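PDB 5JM8: aerobactin synthase IucA from Klebsiella pneumoniae subsp. pneumoniae, which probably uses ATP to join citrate to an acetylated hydroxylysine, an amide-forming step in the assembly of the siderophore aerobactin. Local coordinates for residues A[41-46]-A[90-95]; A[141-146]-A[173-178]; A[167-172]-A[227-232]; A[310-315]-A[458-463]; A[414-417]-A[421-424]. All coordinates share one frame; numbering follows the deposited sequence.

Contact 1: A[41-46]-A[90-95]; sequences IIPLGE and VDKLQH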
# COMPACT_ATOMS: atom_id res chain seq x y z
N ILE A 41 -4.87 38.03 37.46
CA ILE A 41 -5.74 38.11 38.61
C ILE A 41 -7.21 38.25 38.20
O ILE A 41 -7.55 39.09 37.36
CB ILE A 41 -5.34 39.29 39.53
CG1 ILE A 41 -3.92 39.07 40.06
CG2 ILE A 41 -6.32 39.43 40.69
CD1 ILE A 41 -3.32 40.29 40.72
N ILE A 42 -8.05 37.42 38.80
CA ILE A 42 -9.50 37.51 38.63
C ILE A 42 -10.13 37.80 39.99
O ILE A 42 -10.26 36.89 40.81
CB ILE A 42 -10.10 36.23 38.03
CG1 ILE A 42 -9.44 35.92 36.68
CG2 ILE A 42 -11.61 36.37 37.89
CD1 ILE A 42 -9.84 34.58 36.08
N PRO A 43 -10.51 39.06 40.24
CA PRO A 43 -11.06 39.41 41.55
C PRO A 43 -12.36 38.69 41.87
O PRO A 43 -13.19 38.52 40.98
CB PRO A 43 -11.30 40.92 41.44
CG PRO A 43 -10.43 41.38 40.32
CD PRO A 43 -10.39 40.24 39.36
N LEU A 44 -12.53 38.27 43.12
CA LEU A 44 -13.75 37.61 43.57
C LEU A 44 -14.58 38.54 44.46
O LEU A 44 -15.67 38.17 44.90
CB LEU A 44 -13.42 36.33 44.33
CG LEU A 44 -12.75 35.20 43.54
CD1 LEU A 44 -12.34 34.07 44.47
CD2 LEU A 44 -13.67 34.69 42.44
N GLY A 45 -14.06 39.74 44.71
CA GLY A 45 -14.73 40.69 45.58
C GLY A 45 -14.58 40.30 47.04
O GLY A 45 -14.16 39.18 47.35
N GLU A 46 -14.92 41.22 47.94
CA GLU A 46 -14.80 40.99 49.37
C GLU A 46 -13.34 40.81 49.78
O GLU A 46 -13.03 40.08 50.73
CB GLU A 46 -15.62 39.77 49.79
N VAL A 90 -18.33 31.01 39.35
CA VAL A 90 -19.75 30.91 39.04
C VAL A 90 -20.58 31.61 40.12
O VAL A 90 -21.62 32.20 39.84
CB VAL A 90 -20.20 29.44 38.91
CG1 VAL A 90 -21.72 29.34 38.80
CG2 VAL A 90 -19.55 28.80 37.69
N ASP A 91 -20.11 31.55 41.37
CA ASP A 91 -20.78 32.25 42.46
C ASP A 91 -20.69 33.76 42.28
O ASP A 91 -21.66 34.48 42.51
CB ASP A 91 -20.18 31.85 43.81
CG ASP A 91 -20.74 32.66 44.96
OD1 ASP A 91 -21.88 32.37 45.40
OD2 ASP A 91 -20.05 33.59 45.44
N LYS A 92 -19.52 34.23 41.87
CA LYS A 92 -19.31 35.64 41.57
C LYS A 92 -20.31 36.12 40.52
O LYS A 92 -20.87 37.21 40.63
CB LYS A 92 -17.88 35.88 41.09
CG LYS A 92 -17.60 37.28 40.55
CD LYS A 92 -16.17 37.41 40.02
CE LYS A 92 -15.94 38.76 39.34
NZ LYS A 92 -14.55 38.91 38.82
N LEU A 93 -20.54 35.28 39.51
CA LEU A 93 -21.40 35.64 38.40
C LEU A 93 -22.88 35.60 38.79
O LEU A 93 -23.70 36.32 38.22
CB LEU A 93 -21.15 34.70 37.22
CG LEU A 93 -19.75 34.78 36.60
CD1 LEU A 93 -19.55 33.67 35.57
CD2 LEU A 93 -19.49 36.14 35.98
N GLN A 94 -23.21 34.77 39.78
CA GLN A 94 -24.58 34.66 40.24
C GLN A 94 -25.04 35.96 40.90
O GLN A 94 -26.20 36.36 40.79
CB GLN A 94 -24.73 33.49 41.22
CG GLN A 94 -26.18 33.18 41.58
CD GLN A 94 -26.32 32.05 42.57
OE1 GLN A 94 -25.34 31.42 42.97
NE2 GLN A 94 -27.55 31.78 42.98
N HIS A 95 -24.11 36.62 41.60
CA HIS A 95 -24.39 37.91 42.21
C HIS A 95 -24.38 39.03 41.19
O HIS A 95 -25.26 39.89 41.18
CB HIS A 95 -23.35 38.22 43.30
CG HIS A 95 -23.36 37.25 44.43
ND1 HIS A 95 -22.54 36.14 44.47
CD2 HIS A 95 -24.08 37.23 45.58
CE1 HIS A 95 -22.76 35.48 45.59
NE2 HIS A 95 -23.69 36.11 46.28
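Lys-92 reaches from a helix to the backbone of Pro-43 of strand 39-43, a compact example of a lysine linking helix and strand through its side chain. Followed along residues 90-95, Lys-92 is the residue that crosses. Its CG stands anti to the backbone N (chi1 171°) and the rest of the chain is fully extended, which carries NZ to 2.6 Å from Pro-43 O, nearly along the carbonyl axis at 160°. The ammonium group also forms a salt bridge with Asp-29, so a carboxylate and a peptide oxygen share it. Behind the tip, CD passes 4.4 Å from Leu-44 CD2, while Ile-42 CG2 approaches NZ at 4.0 Å, the two side chains crossing at about a right angle. Leu-93 turns to Phe-545 and Phe-546, and Gln-94 to Ala-101. At His-95, ND1 donates back to Asp-91 O at 2.7 Å. The contact thus sits where strand 39-43, paired with strand 49-54 and with a classic beta bulge at Leu-44 and Gly-45, meets helix 82-96, which in turn packs on helix 101-124, Val-90 resting on Cys-104 and Phe-107.

Contact 2: A[141-146]-A[173-178]; sequences AEQALL and FAPHFP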
# COMPACT_ATOMS: atom_id res chain seq x y z
N ALA A 141 -6.31 13.21 12.02
CA ALA A 141 -6.50 14.58 12.47
C ALA A 141 -7.90 14.78 13.05
O ALA A 141 -8.07 15.51 14.03
CB ALA A 141 -6.27 15.55 11.32
N GLU A 142 -8.89 14.12 12.46
CA GLU A 142 -10.28 14.30 12.87
C GLU A 142 -10.55 13.74 14.26
O GLU A 142 -11.55 14.08 14.88
CB GLU A 142 -11.22 13.64 11.87
CG GLU A 142 -11.35 14.38 10.55
CD GLU A 142 -11.90 15.78 10.70
OE1 GLU A 142 -12.70 16.01 11.63
OE2 GLU A 142 -11.52 16.66 9.89
N GLN A 143 -9.67 12.87 14.73
CA GLN A 143 -9.84 12.24 16.04
C GLN A 143 -8.74 12.63 17.02
O GLN A 143 -8.64 12.06 18.10
CB GLN A 143 -9.88 10.71 15.89
CG GLN A 143 -11.10 10.21 15.12
CD GLN A 143 -11.15 8.70 15.04
OE1 GLN A 143 -10.12 8.03 15.00
NE2 GLN A 143 -12.36 8.16 15.03
N ALA A 144 -7.93 13.61 16.64
CA ALA A 144 -6.79 14.02 17.46
C ALA A 144 -7.12 15.21 18.35
O ALA A 144 -6.27 15.67 19.12
CB ALA A 144 -5.60 14.34 16.57
N LEU A 145 -8.34 15.72 18.24
CA LEU A 145 -8.77 16.83 19.08
C LEU A 145 -9.33 16.33 20.41
O LEU A 145 -10.42 15.76 20.46
CB LEU A 145 -9.82 17.68 18.35
CG LEU A 145 -10.34 18.92 19.09
CD1 LEU A 145 -9.23 19.95 19.25
CD2 LEU A 145 -11.53 19.53 18.37
N LEU A 146 -8.58 16.56 21.48
CA LEU A 146 -8.98 16.12 22.82
C LEU A 146 -9.38 17.29 23.71
O LEU A 146 -10.06 17.11 24.71
CB LEU A 146 -7.84 15.34 23.49
CG LEU A 146 -7.38 14.06 22.80
CD1 LEU A 146 -6.34 13.36 23.67
CD2 LEU A 146 -8.55 13.12 22.49
N PHE A 173 -11.72 8.88 21.77
CA PHE A 173 -11.07 7.60 22.03
C PHE A 173 -10.71 6.90 20.72
O PHE A 173 -10.32 5.73 20.72
CB PHE A 173 -11.98 6.70 22.88
CG PHE A 173 -12.27 7.26 24.25
CD1 PHE A 173 -13.15 8.31 24.40
CD2 PHE A 173 -11.67 6.72 25.37
CE1 PHE A 173 -13.43 8.83 25.66
CE2 PHE A 173 -11.95 7.23 26.63
CZ PHE A 173 -12.82 8.28 26.77
N ALA A 174 -10.84 7.63 19.62
CA ALA A 174 -10.51 7.14 18.29
C ALA A 174 -11.22 5.82 17.96
O ALA A 174 -10.57 4.85 17.55
CB ALA A 174 -9.01 6.97 18.15
N PRO A 175 -12.55 5.78 18.11
CA PRO A 175 -13.27 4.54 17.84
C PRO A 175 -13.72 4.43 16.40
O PRO A 175 -13.55 5.36 15.61
CB PRO A 175 -14.48 4.65 18.76
CG PRO A 175 -14.80 6.11 18.73
CD PRO A 175 -13.46 6.83 18.61
N HIS A 176 -14.30 3.29 16.06
CA HIS A 176 -14.96 3.13 14.77
C HIS A 176 -16.05 2.08 14.90
O HIS A 176 -16.03 1.26 15.82
CB HIS A 176 -13.96 2.75 13.69
CG HIS A 176 -13.22 1.48 13.96
ND1 HIS A 176 -12.02 1.44 14.64
CD2 HIS A 176 -13.50 0.20 13.62
CE1 HIS A 176 -11.61 0.19 14.72
NE2 HIS A 176 -12.48 -0.59 14.11
N PHE A 177 -17.01 2.11 13.99
CA PHE A 177 -18.13 1.18 14.03
C PHE A 177 -18.84 1.11 12.68
O PHE A 177 -18.85 2.09 11.93
CB PHE A 177 -19.12 1.59 15.12
CG PHE A 177 -19.59 3.02 15.00
CD1 PHE A 177 -20.57 3.37 14.09
CD2 PHE A 177 -19.05 4.00 15.81
CE1 PHE A 177 -21.00 4.67 13.98
CE2 PHE A 177 -19.47 5.31 15.71
CZ PHE A 177 -20.45 5.65 14.79
N PRO A 178 -19.43 -0.05 12.36
CA PRO A 178 -20.23 -0.12 11.14
C PRO A 178 -21.59 0.54 11.34
O PRO A 178 -22.04 0.64 12.48
CB PRO A 178 -20.36 -1.62 10.89
CG PRO A 178 -20.35 -2.20 12.26
CD PRO A 178 -19.45 -1.33 13.09
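Gln-143 lays its side-chain amide against Ala-174 and Pro-175, and these three residues carry the contact, an instance of one amide tying two loops together. Gln-143 has the most surface buried. Its CG lies anti to the carbonyl carbon (chi1 -66°), and the extended chain beyond it delivers the flat amide alongside the backbone of the other segment. NE2 donates to Pro-175 O at 3.1 Å, with an N-H...O angle of 148°; the donor lies in the carbonyl plane, and the acceptor close to the plane of the amide. A weak second bond from NE2 to Pro-261 O gives the same nitrogen another backbone acceptor and should help fix the rotation of the amide.

Ala-174 comes next. Its backbone takes left-handed helical angles, and Gln-143 OE1 rests 3.4 Å from Ala-174 CA and 3.5 Å from Ala-174 CB. Pro-175 contributes chiefly its carbonyl, although its ring is also close, CD lying 4.0 Å from Gln-143 NE2.

Just beyond Pro-175, His-176 NE2 is hydrogen-bonded to Glu-133 of a second subunit, which places this loop beside a subunit interface. The other loop leads to the nucleotide: Leu-145, two residues after Gln-143, touches the bound ATP, whereas the glutamine side chain stays about 12 Å from it. The arrangement is consistent with a place behind the ATP pocket in the IucA/IucC family region.

Contact 3: A[167-172]-A[227-232]; sequences ERYLPD and HPWQGE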
# COMPACT_ATOMS: atom_id res chain seq x y z
N GLU A 167 -17.39 6.52 24.61
CA GLU A 167 -16.23 5.74 24.17
C GLU A 167 -16.33 5.32 22.71
O GLU A 167 -15.31 5.13 22.05
CB GLU A 167 -16.06 4.49 25.04
CG GLU A 167 -15.47 4.74 26.42
CD GLU A 167 -15.15 3.45 27.16
OE1 GLU A 167 -15.54 2.37 26.67
OE2 GLU A 167 -14.52 3.52 28.23
N ARG A 168 -17.55 5.16 22.22
CA ARG A 168 -17.77 4.60 20.89
C ARG A 168 -18.15 5.66 19.86
O ARG A 168 -17.74 5.59 18.71
CB ARG A 168 -18.86 3.52 20.94
CG ARG A 168 -18.98 2.71 19.66
CD ARG A 168 -20.07 1.65 19.75
NE ARG A 168 -20.23 0.93 18.49
CZ ARG A 168 -21.23 0.10 18.21
NH1 ARG A 168 -21.28 -0.50 17.03
NH2 ARG A 168 -22.18 -0.12 19.11
N TYR A 169 -18.93 6.65 20.29
CA TYR A 169 -19.61 7.54 19.34
C TYR A 169 -18.98 8.93 19.23
O TYR A 169 -19.32 9.70 18.34
CB TYR A 169 -21.09 7.66 19.75
CG TYR A 169 -21.80 6.32 19.72
CD1 TYR A 169 -21.66 5.47 18.63
CD2 TYR A 169 -22.58 5.90 20.78
CE1 TYR A 169 -22.30 4.24 18.59
CE2 TYR A 169 -23.22 4.67 20.75
CZ TYR A 169 -23.08 3.84 19.65
OH TYR A 169 -23.70 2.62 19.61
N LEU A 170 -18.04 9.23 20.13
CA LEU A 170 -17.24 10.44 20.02
C LEU A 170 -15.87 10.10 19.43
O LEU A 170 -15.47 8.94 19.44
CB LEU A 170 -17.07 11.10 21.39
CG LEU A 170 -18.35 11.48 22.13
CD1 LEU A 170 -18.00 12.01 23.50
CD2 LEU A 170 -19.17 12.50 21.36
N PRO A 171 -15.16 11.10 18.89
CA PRO A 171 -13.85 10.84 18.28
C PRO A 171 -12.71 10.69 19.27
O PRO A 171 -11.65 10.19 18.90
CB PRO A 171 -13.63 12.08 17.41
CG PRO A 171 -14.39 13.16 18.10
CD PRO A 171 -15.61 12.49 18.65
N ASP A 172 -12.93 11.14 20.50
CA ASP A 172 -11.85 11.30 21.47
C ASP A 172 -11.04 10.02 21.68
O ASP A 172 -9.81 10.06 21.73
CB ASP A 172 -12.42 11.78 22.81
CG ASP A 172 -13.23 13.06 22.68
OD1 ASP A 172 -14.17 13.10 21.86
OD2 ASP A 172 -12.92 14.04 23.40
N HIS A 227 -27.33 6.03 12.23
CA HIS A 227 -26.33 6.10 13.29
C HIS A 227 -26.72 5.07 14.35
O HIS A 227 -27.87 5.04 14.78
CB HIS A 227 -26.26 7.51 13.88
CG HIS A 227 -25.13 7.72 14.84
ND1 HIS A 227 -25.03 7.02 16.03
CD2 HIS A 227 -24.07 8.55 14.80
CE1 HIS A 227 -23.94 7.42 16.67
NE2 HIS A 227 -23.34 8.34 15.95
N PRO A 228 -25.76 4.21 14.77
CA PRO A 228 -26.11 3.11 15.69
C PRO A 228 -26.84 3.57 16.95
O PRO A 228 -27.69 2.83 17.46
CB PRO A 228 -24.75 2.52 16.05
CG PRO A 228 -23.89 2.82 14.89
CD PRO A 228 -24.34 4.17 14.39
N TRP A 229 -26.53 4.76 17.44
CA TRP A 229 -27.17 5.28 18.64
C TRP A 229 -28.55 5.88 18.32
O TRP A 229 -29.51 5.64 19.06
CB TRP A 229 -26.29 6.34 19.31
CG TRP A 229 -26.78 6.75 20.66
CD1 TRP A 229 -26.58 6.10 21.84
CD2 TRP A 229 -27.56 7.92 20.97
NE1 TRP A 229 -27.18 6.79 22.87
CE2 TRP A 229 -27.80 7.90 22.36
CE3 TRP A 229 -28.08 8.96 20.20
CZ2 TRP A 229 -28.53 8.90 23.00
CZ3 TRP A 229 -28.81 9.95 20.85
CH2 TRP A 229 -29.03 9.91 22.23
N GLN A 230 -28.65 6.65 17.24
CA GLN A 230 -29.94 7.20 16.82
C GLN A 230 -30.91 6.10 16.44
O GLN A 230 -32.08 6.14 16.80
CB GLN A 230 -29.77 8.13 15.62
CG GLN A 230 -29.34 9.53 15.98
CD GLN A 230 -30.40 10.31 16.73
OE1 GLN A 230 -30.19 10.73 17.86
NE2 GLN A 230 -31.55 10.50 16.09
N GLY A 231 -30.41 5.11 15.70
CA GLY A 231 -31.24 4.03 15.21
C GLY A 231 -31.91 3.26 16.32
O GLY A 231 -33.09 2.91 16.22
N GLU A 232 -31.17 2.99 17.39
CA GLU A 232 -31.72 2.27 18.54
C GLU A 232 -32.77 3.11 19.25
O GLU A 232 -33.71 2.58 19.83
CB GLU A 232 -30.60 1.87 19.50
CG GLU A 232 -29.68 0.80 18.95
CD GLU A 232 -28.48 0.51 19.85
OE1 GLU A 232 -28.16 1.35 20.72
OE2 GLU A 232 -27.86 -0.56 19.68
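Two helix ends meet here, the last turn of helix 163-169 and the first of helix 228-235, with the CA atoms of Tyr-169 and Trp-229 7.9 Å apart. Tyr-169 carries the contact. Its CG points anti to the carbonyl carbon (chi1 -61°), and the ring lies against the first three residues of the other segment, all three on one side of its plane. Trp-229 CB sits over that face, 4.1 Å from the ring centroid, in a CH-pi contact, while Arg-168 CB covers the opposite face. His-227 CE1 comes to 3.6 Å from Tyr-169 CD1, the two rings inclined at 58°. At the far end, Tyr-169 OH touches Pro-228 CB at 3.7 Å. His-227 is the N-cap of its helix: ND1 accepts from Trp-229 N at 3.1 Å, the donor lying in the imidazole plane, so one residue both closes the helix start and packs on the tyrosine. The indole nitrogen of Trp-229 turns back to Glu-165, and Phe-177 meets the tyrosine ring edge to face. The segments meet mainly through aromatic and apolar contacts; the capping bond is consistent with ND1 carrying no proton, and it also limits the rotation of the ring against which Tyr-169 rests.

Contact 4: A[310-315]-A[458-463]; sequences DDWQTL and AGWLDT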
# COMPACT_ATOMS: atom_id res chain seq x y z
N ASP A 310 -22.24 28.34 -14.10
CA ASP A 310 -21.01 28.73 -14.77
C ASP A 310 -20.17 29.68 -13.91
O ASP A 310 -18.94 29.69 -14.01
CB ASP A 310 -21.32 29.38 -16.12
CG ASP A 310 -22.00 28.43 -17.08
OD1 ASP A 310 -21.73 27.21 -17.01
OD2 ASP A 310 -22.81 28.90 -17.91
N ASP A 311 -20.82 30.49 -13.08
CA ASP A 311 -20.10 31.43 -12.22
C ASP A 311 -19.34 30.70 -11.11
O ASP A 311 -18.24 31.10 -10.73
CB ASP A 311 -21.05 32.46 -11.62
CG ASP A 311 -21.45 33.54 -12.60
OD1 ASP A 311 -20.86 33.60 -13.70
OD2 ASP A 311 -22.35 34.34 -12.27
N TRP A 312 -19.94 29.63 -10.58
CA TRP A 312 -19.22 28.75 -9.67
C TRP A 312 -18.03 28.16 -10.40
O TRP A 312 -16.91 28.11 -9.89
CB TRP A 312 -20.11 27.62 -9.16
CG TRP A 312 -19.37 26.68 -8.25
CD1 TRP A 312 -18.53 25.67 -8.62
CD2 TRP A 312 -19.41 26.67 -6.82
NE1 TRP A 312 -18.04 25.03 -7.51
CE2 TRP A 312 -18.57 25.62 -6.39
CE3 TRP A 312 -20.08 27.43 -5.86
CZ2 TRP A 312 -18.37 25.33 -5.05
CZ3 TRP A 312 -19.89 27.14 -4.53
CH2 TRP A 312 -19.04 26.09 -4.13
N GLN A 313 -18.31 27.68 -11.61
CA GLN A 313 -17.30 27.14 -12.50
C GLN A 313 -16.15 28.14 -12.69
O GLN A 313 -14.98 27.76 -12.70
CB GLN A 313 -17.93 26.81 -13.85
CG GLN A 313 -17.36 25.59 -14.53
CD GLN A 313 -17.99 25.32 -15.88
OE1 GLN A 313 -18.66 26.18 -16.45
NE2 GLN A 313 -17.78 24.12 -16.40
N THR A 314 -16.52 29.41 -12.81
CA THR A 314 -15.55 30.49 -12.96
C THR A 314 -14.75 30.65 -11.67
O THR A 314 -13.53 30.82 -11.70
CB THR A 314 -16.24 31.82 -13.30
OG1 THR A 314 -17.01 31.68 -14.49
CG2 THR A 314 -15.22 32.94 -13.49
N LEU A 315 -15.45 30.58 -10.54
CA LEU A 315 -14.81 30.71 -9.24
C LEU A 315 -13.84 29.56 -9.01
O LEU A 315 -12.72 29.77 -8.53
CB LEU A 315 -15.87 30.75 -8.13
CG LEU A 315 -15.36 30.70 -6.68
CD1 LEU A 315 -14.56 31.95 -6.33
CD2 LEU A 315 -16.52 30.52 -5.72
N ALA A 458 -27.50 37.82 -5.56
CA ALA A 458 -28.91 37.62 -5.89
C ALA A 458 -29.15 37.23 -7.35
O ALA A 458 -29.95 36.34 -7.63
CB ALA A 458 -29.69 38.87 -5.55
N GLY A 459 -28.47 37.90 -8.27
CA GLY A 459 -28.66 37.64 -9.69
C GLY A 459 -28.19 36.25 -10.07
O GLY A 459 -28.67 35.66 -11.04
N TRP A 460 -27.24 35.73 -9.31
CA TRP A 460 -26.67 34.41 -9.55
C TRP A 460 -27.61 33.33 -9.01
O TRP A 460 -27.78 32.28 -9.64
CB TRP A 460 -25.30 34.32 -8.89
CG TRP A 460 -24.57 33.04 -9.14
CD1 TRP A 460 -24.74 32.19 -10.19
CD2 TRP A 460 -23.55 32.47 -8.32
NE1 TRP A 460 -23.88 31.12 -10.07
CE2 TRP A 460 -23.14 31.27 -8.93
CE3 TRP A 460 -22.95 32.85 -7.12
CZ2 TRP A 460 -22.16 30.45 -8.38
CZ3 TRP A 460 -21.97 32.04 -6.58
CH2 TRP A 460 -21.58 30.86 -7.21
N LEU A 461 -28.20 33.59 -7.85
CA LEU A 461 -29.17 32.68 -7.26
C LEU A 461 -30.45 32.59 -8.09
O LEU A 461 -31.14 31.58 -8.07
CB LEU A 461 -29.52 33.12 -5.83
CG LEU A 461 -28.62 32.60 -4.70
CD1 LEU A 461 -27.18 33.04 -4.88
CD2 LEU A 461 -29.17 33.04 -3.35
N ASP A 462 -30.75 33.67 -8.82
CA ASP A 462 -31.89 33.69 -9.73
C ASP A 462 -31.78 32.59 -10.77
O ASP A 462 -32.78 32.00 -11.18
CB ASP A 462 -32.00 35.04 -10.45
CG ASP A 462 -32.86 36.05 -9.71
OD1 ASP A 462 -33.75 35.64 -8.93
OD2 ASP A 462 -32.66 37.26 -9.93
N THR A 463 -30.55 32.32 -11.20
CA THR A 463 -30.29 31.36 -12.27
C THR A 463 -30.76 29.95 -11.89
O THR A 463 -31.06 29.14 -12.77
CB THR A 463 -28.79 31.31 -12.62
OG1 THR A 463 -28.04 30.89 -11.48
CG2 THR A 463 -28.31 32.69 -13.06
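Trp-460 lays its indole against the first turn of helix 310-318, at Asp-311 and Trp-312, and can be read atom by atom as a case of one large side chain making nearly a whole interface. From CB, which leaves the helix toward the other segment, CG is set anti to the backbone N (chi1 -176°), sending the ring straight across. The five-membered ring comes first. CD1 lies 3.8 Å from Asp-311 OD2, and the carboxylate and indole planes are inclined at 55°. Asp-311 CB then settles over the face, 3.7 Å from the centroid of the five-membered ring, in a CH-pi contact that brings it to 3.5 Å from Trp-460 NE1. The indole N-H itself is used by Thr-309 OG1, just before the other segment.

This joins the N-terminal turn of helix 310-318, in the IucA/IucC family region, to the short helix 458-462, in the FhuF-like region, so the tryptophan joins residues of the two family regions. Leu-306 of the preceding helix 294-306 also lies against its ring.

Further out, CZ2 reaches the first turn, 3.2 Å from Trp-312 N and 3.6 Å from Trp-312 CB, the latter at the indole edge. The tip, CH2, ends 4.0 Å from Trp-312 CE3, approaching that second indole at its edge, near its plane. Behind this surface the helix start is tightened by Thr-314: its N and its OG1 both donate to Asp-310 O, from opposite faces of the carbonyl, the hydroxyl at 2.8 Å.

Contact 5: A[414-417]-A[421-424]; sequences FTAE and GLVL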
# COMPACT_ATOMS: atom_id res chain seq x y z
N PHE A 414 -12.32 35.00 1.22
CA PHE A 414 -12.61 36.43 1.17
C PHE A 414 -13.03 36.86 -0.23
O PHE A 414 -13.81 37.80 -0.39
CB PHE A 414 -11.39 37.25 1.61
CG PHE A 414 -11.23 37.37 3.10
CD1 PHE A 414 -12.05 38.21 3.83
CD2 PHE A 414 -10.24 36.66 3.76
CE1 PHE A 414 -11.89 38.33 5.20
CE2 PHE A 414 -10.08 36.77 5.12
CZ PHE A 414 -10.90 37.61 5.85
N THR A 415 -12.50 36.18 -1.24
CA THR A 415 -12.80 36.51 -2.64
C THR A 415 -14.17 35.97 -3.05
O THR A 415 -14.88 36.60 -3.83
CB THR A 415 -11.73 35.94 -3.59
OG1 THR A 415 -10.45 36.48 -3.27
CG2 THR A 415 -12.06 36.28 -5.04
N ALA A 416 -14.52 34.80 -2.53
CA ALA A 416 -15.82 34.20 -2.82
C ALA A 416 -16.96 35.09 -2.34
O ALA A 416 -18.01 35.17 -2.98
CB ALA A 416 -15.92 32.83 -2.17
N GLU A 417 -16.76 35.75 -1.20
CA GLU A 417 -17.75 36.68 -0.66
C GLU A 417 -17.74 38.00 -1.42
O GLU A 417 -18.79 38.52 -1.79
CB GLU A 417 -17.49 36.93 0.83
CG GLU A 417 -18.47 37.90 1.49
CD GLU A 417 -18.19 39.36 1.18
OE1 GLU A 417 -17.00 39.76 1.24
OE2 GLU A 417 -19.14 40.11 0.88
N GLY A 421 -20.31 37.01 -3.77
CA GLY A 421 -21.34 37.14 -2.75
C GLY A 421 -21.61 35.87 -1.97
O GLY A 421 -22.63 35.77 -1.28
N LEU A 422 -20.70 34.91 -2.07
CA LEU A 422 -20.84 33.64 -1.36
C LEU A 422 -20.16 33.69 0.01
O LEU A 422 -18.96 33.91 0.11
CB LEU A 422 -20.24 32.50 -2.19
CG LEU A 422 -20.09 31.14 -1.50
CD1 LEU A 422 -21.44 30.61 -1.04
CD2 LEU A 422 -19.41 30.16 -2.44
N VAL A 423 -20.95 33.46 1.05
CA VAL A 423 -20.44 33.46 2.42
C VAL A 423 -20.24 32.04 2.92
O VAL A 423 -21.21 31.29 3.09
CB VAL A 423 -21.40 34.21 3.37
CG1 VAL A 423 -20.83 34.26 4.78
CG2 VAL A 423 -21.67 35.62 2.85
N LEU A 424 -18.98 31.66 3.14
CA LEU A 424 -18.66 30.40 3.79
C LEU A 424 -18.06 30.69 5.16
O LEU A 424 -16.91 31.12 5.26
CB LEU A 424 -17.69 29.56 2.94
CG LEU A 424 -18.20 29.11 1.57
CD1 LEU A 424 -17.13 28.32 0.85
CD2 LEU A 424 -19.48 28.29 1.70
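Ala-416 O accepts from Leu-422 N at 2.9 Å, with an N-H...O angle of 154°. A weak bond from Gly-421 N to Glu-417 O, 2.9 Å and bent to 124°, completes the polar pair. Together they illustrate a glycine-terminated helix C-terminus: Gly-421, with positive phi, is the first residue to leave helix 394-420, and the chain turns at once into strand 422-424. The carbonyl of Glu-417 is also taken by His-456, so the weak bond is not its sole support. The strand in turn pairs antiparallel with strand 451-453, through Val-423 and Ala-452.

Outward from the backbone, the folded-back strand start packs on the last turns of the helix. Leu-422 O lies 3.4 Å from Glu-417 CB, and on the apolar side Ala-416 CB meets Leu-422 CB at 4.3 Å. Leu-478 of helix 475-500 covers both Glu-417 and Val-423. Those two side chains run side by side, pointing the same way; the glutamate chain, bent at chi2 (-78°), has its CG 4.2 Å from Val-423 CG2.

Overall arrangement
Contacts 3, 4 and 5 are buried, whereas contacts 1 and 2 are only partly so, and contact 1 lies farthest out, its centre about 31 Å from the centre of the chain. Contacts 2 and 3 form one neighbourhood, their centres about 11 Å apart: their segments alternate along the chain, and the Pro-175 ring packs against backbone oxygens of 167-172. Contacts 4 and 5 make a second, their centres about 12 Å apart, where Trp-312 meets Leu-422. Contact 1 touches none of the others. Chemistry varies with place: a charged lysine spans the outlying contact, a neutral amide the two loops of contact 2, aromatic rings contacts 3 and 4, and backbone bonds the helix-to-strand turn of contact 5.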